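Local coordinates for protein pectinesterase 1 (Solanum lycopersicum, PDB 1XG2) that catalyses the hydrolysis of methyl esters in pectin, releasing methanol and leaving polygalacturonate, and may help prepare fruit cell walls for softening, at residues T65-S70 against Q95-Q100; V111-G116 against C125-Y130; F199-A204 against E233-G238. All blocks are in the same frame, centred on the assembly; numbering follows the deposited sequence.

Interaction 1: T65-S70 against Q95-Q100; sequences TTITGS and QDICIQ
Thr65 OG1 is held by two hydrogen bonds, with Val37 O and Asp60 N, and by a weak third with Lys38 O, while its CG2 methyl packs obliquely on Ile97. From Thr65 onward the strands pair in parallel. Cys98 N meets Thr65 O at 2.8 Å, Ile67 N gives a nearly straight bond (170°) to Cys98 O, and Gln100 N approaches Ile67 O almost along the C=O axis. Gln100 O takes two hydrogen bonds, from Thr84 OG1 and, at 3.2 Å and from above the carbonyl plane, from Gly69 N, plus a CA-H...O contact from Thr68.

On the Thr68 face, Gln100 stands alongside Thr68. Its CG takes the crowded position between N and the carbonyl carbon (chi1 62°), the chain then extends, and OE1 accepts Thr68 OG1 on an in-plane lone pair at 2.8 Å. Thr66 CG2 packs obliquely against Gln100 CG at 3.6 Å. On the Ile67 face, CG1 of Ile67 touches CD1 of Ile97 and CD1 of Ile99, each 3.8 Å away. One face thus carries Thr66, Thr68, Cys98 and Gln100, and the other turns Ile67 and Ile99 to the beta-helix interior; Thr65, packed beside Ile97, has its hydroxyl satisfied by backbone groups.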
loop_
_atom_site.group_PDB
_atom_site.type_symbol
_atom_site.label_atom_id
_atom_site.label_comp_id
_atom_site.label_asym_id
_atom_site.label_seq_id
_atom_site.Cartn_x
_atom_site.Cartn_y
_atom_site.Cartn_z
ATOM N N THR A 65 8.718 7.977 -21.604
ATOM C CA THR A 65 9.665 8.042 -20.496
ATOM C C THR A 65 9.480 6.815 -19.628
ATOM O O THR A 65 8.386 6.561 -19.131
ATOM C CB THR A 65 9.481 9.323 -19.644
ATOM O OG1 THR A 65 9.752 10.486 -20.427
ATOM C CG2 THR A 65 10.544 9.409 -18.552
ATOM N N THR A 66 10.555 6.053 -19.450
ATOM C CA THR A 66 10.518 4.816 -18.675
ATOM C C THR A 66 11.635 4.798 -17.618
ATOM O O THR A 66 12.800 5.053 -17.938
ATOM C CB THR A 66 10.712 3.625 -19.618
ATOM O OG1 THR A 66 9.608 3.524 -20.522
ATOM C CG2 THR A 66 10.676 2.330 -18.872
ATOM N N ILE A 67 11.274 4.496 -16.376
ATOM C CA ILE A 67 12.244 4.180 -15.334
ATOM C C ILE A 67 12.207 2.682 -15.195
ATOM O O ILE A 67 11.135 2.114 -14.990
ATOM C CB ILE A 67 11.883 4.858 -13.997
ATOM C CG1 ILE A 67 11.521 6.316 -14.220
ATOM C CG2 ILE A 67 13.032 4.729 -12.987
ATOM C CD1 ILE A 67 12.588 7.156 -14.931
ATOM N N THR A 68 13.368 2.025 -15.302
ATOM C CA THR A 68 13.407 0.573 -15.328
ATOM C C THR A 68 14.457 -0.006 -14.386
ATOM O O THR A 68 15.461 0.633 -14.090
ATOM C CB THR A 68 13.590 0.054 -16.776
ATOM O OG1 THR A 68 13.425 -1.378 -16.827
ATOM C CG2 THR A 68 14.977 0.327 -17.317
ATOM N N GLY A 69 14.155 -1.201 -13.890
ATOM C CA GLY A 69 15.036 -1.961 -13.018
ATOM C C GLY A 69 14.630 -3.418 -13.058
ATOM O O GLY A 69 13.659 -3.768 -13.727
ATOM N N SER A 70 15.357 -4.274 -12.340
ATOM C CA SER A 70 15.107 -5.716 -12.371
ATOM C C SER A 70 15.397 -6.435 -11.050
ATOM O O SER A 70 15.601 -7.658 -11.051
ATOM C CB SER A 70 15.921 -6.376 -13.503
ATOM O OG SER A 70 17.291 -6.031 -13.405
ATOM N N GLN A 95 3.342 11.078 -12.847
ATOM C CA GLN A 95 2.530 11.360 -14.027
ATOM C C GLN A 95 3.285 11.199 -15.335
ATOM O O GLN A 95 4.480 11.496 -15.413
ATOM C CB GLN A 95 1.959 12.780 -13.938
ATOM C CG GLN A 95 0.919 13.127 -15.002
ATOM C CD GLN A 95 0.458 14.550 -14.871
ATOM O OE1 GLN A 95 0.882 15.428 -15.646
ATOM N NE2 GLN A 95 -0.376 14.807 -13.870
ATOM N N ASP A 96 2.552 10.734 -16.350
ATOM C CA ASP A 96 3.024 10.628 -17.738
ATOM C C ASP A 96 4.346 9.900 -17.864
ATOM O O ASP A 96 5.274 10.383 -18.501
ATOM C CB ASP A 96 3.126 12.020 -18.378
ATOM C CG ASP A 96 1.786 12.664 -18.570
ATOM O OD1 ASP A 96 0.838 11.963 -18.998
ATOM O OD2 ASP A 96 1.590 13.865 -18.298
ATOM N N ILE A 97 4.428 8.738 -17.235
ATOM C CA ILE A 97 5.704 8.036 -17.112
ATOM C C ILE A 97 5.425 6.551 -16.932
ATOM O O ILE A 97 4.357 6.165 -16.481
ATOM C CB ILE A 97 6.528 8.626 -15.937
ATOM C CG1 ILE A 97 7.996 8.181 -16.013
ATOM C CG2 ILE A 97 5.914 8.246 -14.584
ATOM C CD1 ILE A 97 8.902 8.963 -15.113
ATOM N N CYS A 98 6.388 5.726 -17.308
ATOM C CA CYS A 98 6.313 4.276 -17.099
ATOM C C CYS A 98 7.308 3.894 -16.006
ATOM O O CYS A 98 8.426 4.368 -16.014
ATOM C CB CYS A 98 6.672 3.526 -18.393
ATOM S SG CYS A 98 6.833 1.733 -18.147
ATOM N N ILE A 99 6.875 3.079 -15.049
ATOM C CA ILE A 99 7.763 2.440 -14.094
ATOM C C ILE A 99 7.674 0.959 -14.379
ATOM O O ILE A 99 6.596 0.400 -14.411
ATOM C CB ILE A 99 7.352 2.713 -12.632
ATOM C CG1 ILE A 99 7.137 4.221 -12.367
ATOM C CG2 ILE A 99 8.416 2.163 -11.672
ATOM C CD1 ILE A 99 8.299 5.106 -12.715
ATOM N N GLN A 100 8.817 0.321 -14.584
ATOM C CA GLN A 100 8.821 -1.086 -14.912
ATOM C C GLN A 100 9.888 -1.870 -14.177
ATOM O O GLN A 100 10.945 -1.339 -13.799
ATOM C CB GLN A 100 8.950 -1.298 -16.417
ATOM C CG GLN A 100 10.200 -0.780 -17.032
ATOM C CD GLN A 100 10.452 -1.371 -18.450
ATOM O OE1 GLN A 100 11.592 -1.453 -18.888
ATOM N NE2 GLN A 100 9.388 -1.738 -19.150
#

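Interaction 2: V111-G116 against C125-Y130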
loop_
_atom_site.group_PDB
_atom_site.type_symbol
_atom_site.label_atom_id
_atom_site.label_comp_id
_atom_site.label_asym_id
_atom_site.label_seq_id
_atom_site.Cartn_x
_atom_site.Cartn_y
_atom_site.Cartn_z
ATOM N N VAL A 111 8.920 -5.856 -7.849
ATOM C CA VAL A 111 8.030 -4.698 -7.830
ATOM C C VAL A 111 8.503 -3.635 -8.811
ATOM O O VAL A 111 9.702 -3.324 -8.874
ATOM C CB VAL A 111 7.965 -4.092 -6.400
ATOM C CG1 VAL A 111 7.115 -2.772 -6.379
ATOM C CG2 VAL A 111 7.427 -5.102 -5.411
ATOM N N ALA A 112 7.568 -3.087 -9.589
ATOM C CA ALA A 112 7.848 -1.901 -10.386
ATOM C C ALA A 112 7.772 -0.651 -9.511
ATOM O O ALA A 112 8.785 0.019 -9.272
ATOM C CB ALA A 112 6.903 -1.805 -11.568
ATOM N N LEU A 113 6.587 -0.363 -8.995
ATOM C CA LEU A 113 6.363 0.803 -8.155
ATOM C C LEU A 113 5.913 0.421 -6.750
ATOM O O LEU A 113 4.952 -0.329 -6.580
ATOM C CB LEU A 113 5.291 1.689 -8.786
ATOM C CG LEU A 113 4.857 2.941 -8.019
ATOM C CD1 LEU A 113 5.969 3.971 -7.959
ATOM C CD2 LEU A 113 3.616 3.513 -8.679
ATOM N N ARG A 114 6.581 0.977 -5.747
ATOM C CA ARG A 114 6.078 0.936 -4.378
ATOM C C ARG A 114 5.719 2.338 -3.920
ATOM O O ARG A 114 6.512 3.268 -4.028
ATOM C CB ARG A 114 7.076 0.318 -3.411
ATOM C CG ARG A 114 6.701 0.514 -1.945
ATOM C CD ARG A 114 7.464 -0.388 -1.000
ATOM N NE ARG A 114 8.903 -0.142 -1.059
ATOM C CZ ARG A 114 9.527 0.904 -0.508
ATOM N NH1 ARG A 114 8.859 1.828 0.170
ATOM N NH2 ARG A 114 10.846 1.016 -0.629
ATOM N N VAL A 115 4.508 2.478 -3.402
ATOM C CA VAL A 115 4.068 3.731 -2.821
ATOM C C VAL A 115 3.646 3.516 -1.375
ATOM O O VAL A 115 2.807 2.667 -1.094
ATOM C CB VAL A 115 2.916 4.322 -3.628
ATOM C CG1 VAL A 115 2.501 5.660 -3.058
ATOM C CG2 VAL A 115 3.322 4.470 -5.117
ATOM N N GLY A 116 4.256 4.286 -0.474
ATOM C CA GLY A 116 3.847 4.411 0.922
ATOM C C GLY A 116 3.749 5.883 1.320
ATOM O O GLY A 116 4.048 6.245 2.453
ATOM N N CYS A 125 -0.016 6.987 -15.798
ATOM C CA CYS A 125 1.218 6.211 -15.720
ATOM C C CYS A 125 0.995 4.807 -16.219
ATOM O O CYS A 125 -0.125 4.330 -16.209
ATOM C CB CYS A 125 1.703 6.156 -14.274
ATOM S SG CYS A 125 2.298 7.750 -13.711
ATOM N N ARG A 126 2.081 4.144 -16.620
ATOM C CA ARG A 126 2.063 2.747 -17.016
ATOM C C ARG A 126 2.980 2.006 -16.028
ATOM O O ARG A 126 4.150 2.302 -15.963
ATOM C CB ARG A 126 2.594 2.611 -18.451
ATOM C CG ARG A 126 2.435 1.220 -19.059
ATOM C CD ARG A 126 2.646 1.164 -20.590
ATOM N NE ARG A 126 3.863 1.874 -20.976
ATOM C CZ ARG A 126 5.063 1.333 -21.083
ATOM N NH1 ARG A 126 5.253 0.035 -20.858
ATOM N NH2 ARG A 126 6.085 2.093 -21.424
ATOM N N ILE A 127 2.437 1.080 -15.249
ATOM C CA ILE A 127 3.216 0.331 -14.266
ATOM C C ILE A 127 3.258 -1.099 -14.751
ATOM O O ILE A 127 2.238 -1.729 -14.876
ATOM C CB ILE A 127 2.584 0.445 -12.865
ATOM C CG1 ILE A 127 2.172 1.906 -12.551
ATOM C CG2 ILE A 127 3.525 -0.089 -11.819
ATOM C CD1 ILE A 127 3.287 2.926 -12.557
ATOM N N ASP A 128 4.456 -1.613 -15.014
ATOM C CA ASP A 128 4.637 -2.825 -15.812
ATOM C C ASP A 128 5.613 -3.781 -15.122
ATOM O O ASP A 128 6.760 -3.438 -14.907
ATOM C CB ASP A 128 5.153 -2.420 -17.206
ATOM C CG ASP A 128 5.637 -3.604 -18.045
ATOM O OD1 ASP A 128 5.949 -3.393 -19.238
ATOM O OD2 ASP A 128 5.765 -4.762 -17.617
ATOM N N ALA A 129 5.115 -4.948 -14.739
ATOM C CA ALA A 129 5.933 -6.068 -14.279
ATOM C C ALA A 129 5.105 -7.364 -14.375
ATOM O O ALA A 129 4.161 -7.446 -15.158
ATOM C CB ALA A 129 6.430 -5.822 -12.865
ATOM N N TYR A 130 5.451 -8.356 -13.574
ATOM C CA TYR A 130 4.744 -9.633 -13.545
ATOM C C TYR A 130 4.180 -9.873 -12.150
ATOM O O TYR A 130 3.082 -9.399 -11.862
ATOM C CB TYR A 130 5.663 -10.773 -14.016
ATOM C CG TYR A 130 5.883 -10.749 -15.502
ATOM C CD1 TYR A 130 6.774 -9.848 -16.067
ATOM C CD2 TYR A 130 5.153 -11.574 -16.350
ATOM C CE1 TYR A 130 6.973 -9.804 -17.422
ATOM C CE2 TYR A 130 5.338 -11.519 -17.714
ATOM C CZ TYR A 130 6.246 -10.634 -18.239
ATOM O OH TYR A 130 6.447 -10.575 -19.589
#
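Ala112 CB forms the centre of the contact, touching three successive residues of 125-130. It lies 3.8 Å from Ile127 CG2, 3.7 Å from the carbonyl oxygen Asp128 O, and, a little more loosely, 4.2 Å from Ala129 CB. Leu113 adds two touches of its own. Its CB meets the same Ile127 CG2 at 3.9 Å, so that this one methyl sits against both Ala112 and Leu113, and at the tips Leu113 CD2 comes within 3.9 Å of Ile127 CD1.

Torsions set this up. Ile127 holds CG2 anti to its backbone N and CG1 anti to its carbonyl carbon (chi1 -45°), sending the two branches to different parts of Leu113. Leu113 carries CG anti to N (chi1 177°), and the two side chains cross obliquely.

In the next shell, Ile127 packs on Ile99 of the preceding turn of the beta-helix, and Leu113 is flanked by Leu85 and Leu134 on the two neighbouring strands. Backbone hydrogen bonds tie Ala112 to Leu85 and Thr133, and Leu113 to Thr133 and Tyr135. On the other side of the strand from Ile127, Asp128 OD2 forms a salt bridge with Arg171, which also hydrogen-bonds Ala129 O just ahead of Gln131 and Asp132, the probable transition-state stabiliser and proton donor.

No hydrogen bond crosses between the two segments. Two different sheets therefore meet here inside the beta-helix through aliphatic packing, while the double bonding of Arg171 to Asp128 and Ala129 is consistent with steadying the chain just before the probable catalytic residues.

Interaction 3: F199-A204 against E233-G238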
loop_
_atom_site.group_PDB
_atom_site.type_symbol
_atom_site.label_atom_id
_atom_site.label_comp_id
_atom_site.label_asym_id
_atom_site.label_seq_id
_atom_site.Cartn_x
_atom_site.Cartn_y
_atom_site.Cartn_z
ATOM N N PHE A 199 -14.794 2.137 -12.048
ATOM C CA PHE A 199 -14.777 2.624 -13.437
ATOM C C PHE A 199 -13.507 2.203 -14.179
ATOM O O PHE A 199 -12.996 2.942 -15.014
ATOM C CB PHE A 199 -14.900 4.147 -13.520
ATOM C CG PHE A 199 -15.905 4.739 -12.585
ATOM C CD1 PHE A 199 -15.577 5.855 -11.833
ATOM C CD2 PHE A 199 -17.181 4.215 -12.476
ATOM C CE1 PHE A 199 -16.498 6.420 -10.963
ATOM C CE2 PHE A 199 -18.109 4.778 -11.604
ATOM C CZ PHE A 199 -17.765 5.887 -10.856
ATOM N N CYS A 200 -13.032 1.002 -13.887
ATOM C CA CYS A 200 -11.825 0.480 -14.486
ATOM C C CYS A 200 -12.167 -0.543 -15.565
ATOM O O CYS A 200 -13.307 -1.002 -15.687
ATOM C CB CYS A 200 -10.950 -0.162 -13.406
ATOM S SG CYS A 200 -10.121 1.063 -12.346
ATOM N N ASN A 201 -11.147 -0.876 -16.342
ATOM C CA ASN A 201 -11.202 -1.912 -17.349
ATOM C C ASN A 201 -10.310 -3.033 -16.878
ATOM O O ASN A 201 -9.112 -2.839 -16.818
ATOM C CB ASN A 201 -10.607 -1.324 -18.625
ATOM C CG ASN A 201 -11.397 -1.647 -19.855
ATOM O OD1 ASN A 201 -12.622 -1.702 -19.822
ATOM N ND2 ASN A 201 -10.688 -1.800 -20.988
ATOM N N ILE A 202 -10.862 -4.193 -16.528
ATOM C CA ILE A 202 -10.039 -5.339 -16.134
ATOM C C ILE A 202 -10.074 -6.330 -17.273
ATOM O O ILE A 202 -11.100 -6.970 -17.528
ATOM C CB ILE A 202 -10.520 -5.980 -14.825
ATOM C CG1 ILE A 202 -10.737 -4.896 -13.765
ATOM C CG2 ILE A 202 -9.504 -7.004 -14.358
ATOM C CD1 ILE A 202 -11.180 -5.412 -12.409
ATOM N N ILE A 203 -8.948 -6.431 -17.964
ATOM C CA ILE A 203 -8.878 -7.090 -19.252
ATOM C C ILE A 203 -7.611 -7.925 -19.390
ATOM O O ILE A 203 -6.701 -7.851 -18.555
ATOM C CB ILE A 203 -8.940 -6.040 -20.367
ATOM C CG1 ILE A 203 -7.772 -5.037 -20.240
ATOM C CG2 ILE A 203 -10.275 -5.310 -20.312
ATOM C CD1 ILE A 203 -7.661 -4.065 -21.407
ATOM N N ALA A 204 -7.564 -8.697 -20.474
ATOM C CA ALA A 204 -6.411 -9.511 -20.807
ATOM C C ALA A 204 -5.512 -8.787 -21.817
ATOM O O ALA A 204 -5.980 -8.082 -22.711
ATOM C CB ALA A 204 -6.869 -10.838 -21.392
ATOM N N GLU A 233 -18.614 -0.777 -10.627
ATOM C CA GLU A 233 -18.855 -0.024 -11.841
ATOM C C GLU A 233 -17.732 -0.180 -12.855
ATOM O O GLU A 233 -17.339 0.778 -13.518
ATOM C CB GLU A 233 -19.101 1.454 -11.515
ATOM C CG GLU A 233 -20.392 1.698 -10.746
ATOM C CD GLU A 233 -21.656 1.711 -11.626
ATOM O OE1 GLU A 233 -21.569 1.623 -12.884
ATOM O OE2 GLU A 233 -22.762 1.808 -11.041
ATOM N N SER A 234 -17.231 -1.401 -12.977
ATOM C CA SER A 234 -16.098 -1.694 -13.840
ATOM C C SER A 234 -16.456 -2.738 -14.891
ATOM O O SER A 234 -17.408 -3.516 -14.733
ATOM C CB SER A 234 -14.910 -2.202 -13.015
ATOM O OG SER A 234 -14.412 -1.204 -12.141
ATOM N N TYR A 235 -15.686 -2.724 -15.972
ATOM C CA TYR A 235 -15.785 -3.723 -17.015
ATOM C C TYR A 235 -14.849 -4.857 -16.674
ATOM O O TYR A 235 -13.662 -4.640 -16.434
ATOM C CB TYR A 235 -15.423 -3.129 -18.370
ATOM C CG TYR A 235 -15.363 -4.152 -19.489
ATOM C CD1 TYR A 235 -16.474 -4.382 -20.306
ATOM C CD2 TYR A 235 -14.198 -4.886 -19.741
ATOM C CE1 TYR A 235 -16.430 -5.325 -21.333
ATOM C CE2 TYR A 235 -14.149 -5.835 -20.770
ATOM C CZ TYR A 235 -15.267 -6.033 -21.565
ATOM O OH TYR A 235 -15.234 -6.959 -22.579
ATOM N N LEU A 236 -15.394 -6.066 -16.652
ATOM C CA LEU A 236 -14.633 -7.286 -16.402
ATOM C C LEU A 236 -14.645 -8.153 -17.660
ATOM O O LEU A 236 -15.717 -8.585 -18.111
ATOM C CB LEU A 236 -15.267 -8.060 -15.246
ATOM C CG LEU A 236 -14.875 -7.619 -13.828
ATOM C CD1 LEU A 236 -15.096 -6.156 -13.635
ATOM C CD2 LEU A 236 -15.633 -8.414 -12.763
ATOM N N GLY A 237 -13.464 -8.393 -18.227
ATOM C CA GLY A 237 -13.319 -9.223 -19.409
ATOM C C GLY A 237 -13.579 -10.687 -19.108
ATOM O O GLY A 237 -13.693 -11.088 -17.949
ATOM N N GLY A 238 -13.671 -11.497 -20.161
ATOM C CA GLY A 238 -13.906 -12.924 -20.013
ATOM C C GLY A 238 -12.776 -13.670 -19.329
ATOM O O GLY A 238 -12.947 -14.824 -18.923
#
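Phe199 and Glu233 lie side by side and point the same way, the ring plane turned 51° from the carboxylate. It is the aliphatic part of the glutamate that touches, with CB 3.5 Å from Phe199 CE2, whereas the chain bends at chi2 and takes the carboxylate away from the ring. Both residues turn the chain with positive phi shortly before their strands, and the two turns lie next to each other. Glu233 O also receives the CA-H of Phe199 at 3.2 Å.

One residue on, Ser234 stands in for a backbone acceptor. Its OG, anti to its carbonyl carbon, takes the N-H of Cys200 at 3.1 Å and gives its own proton to Met232 O. Regular parallel pairing follows: Tyr235 N to Cys200 O, Ile202 N to Tyr235 O (2.8 Å, 173° at the hydrogen) and Gly237 N almost exactly along the C=O of Ile202.

The Tyr235 ring, with CG anti to N, runs alongside Asn201, the amide and ring planes 37° apart. Asn201 OD1 rests 3.5 Å from Tyr235 CB, while ND2 turns the other way to Gln167 OE1. Ile203 crosses the tyrosine at about a right angle and sets CG2 against the ring edge, 3.9 Å from CE2. On the opposite face, Ile202 and Leu236 point the same way, their CD1 atoms 4.2 Å apart.

Strand 201-204 pairs with 167-170 on its other side, and 235-236 is the outermost strand of this sheet within the chain. Ile202 and Leu236 both reach Leu219 of strand 217-220 and Val231 of strand 228-232, joining the other two sheets of the beta-helix.

Interactions 1 and 3 are the same kind of contact, neighbouring parallel strands of one sheet, but their centres are 24 Å apart along the pectinesterase beta-helix. Interaction 1 is mostly buried; interaction 3, at the last strand pair, is only partly so, and aromatic rings and a glutamate join in. Interaction 2 is the most central and differs in kind, linking two sheets across the interior without hydrogen bonds. It adjoins interaction 1 directly: Ile99 N with Arg126 O and Ile99 O with Asp128 N are probable hydrogen bonds that continue the ladder, and Ile99 CG2 packs against Ala112 O. Hydrogen bonding thus joins successive turns along the axis, whereas aliphatic contacts run both between turns and, in interaction 2, across the interior.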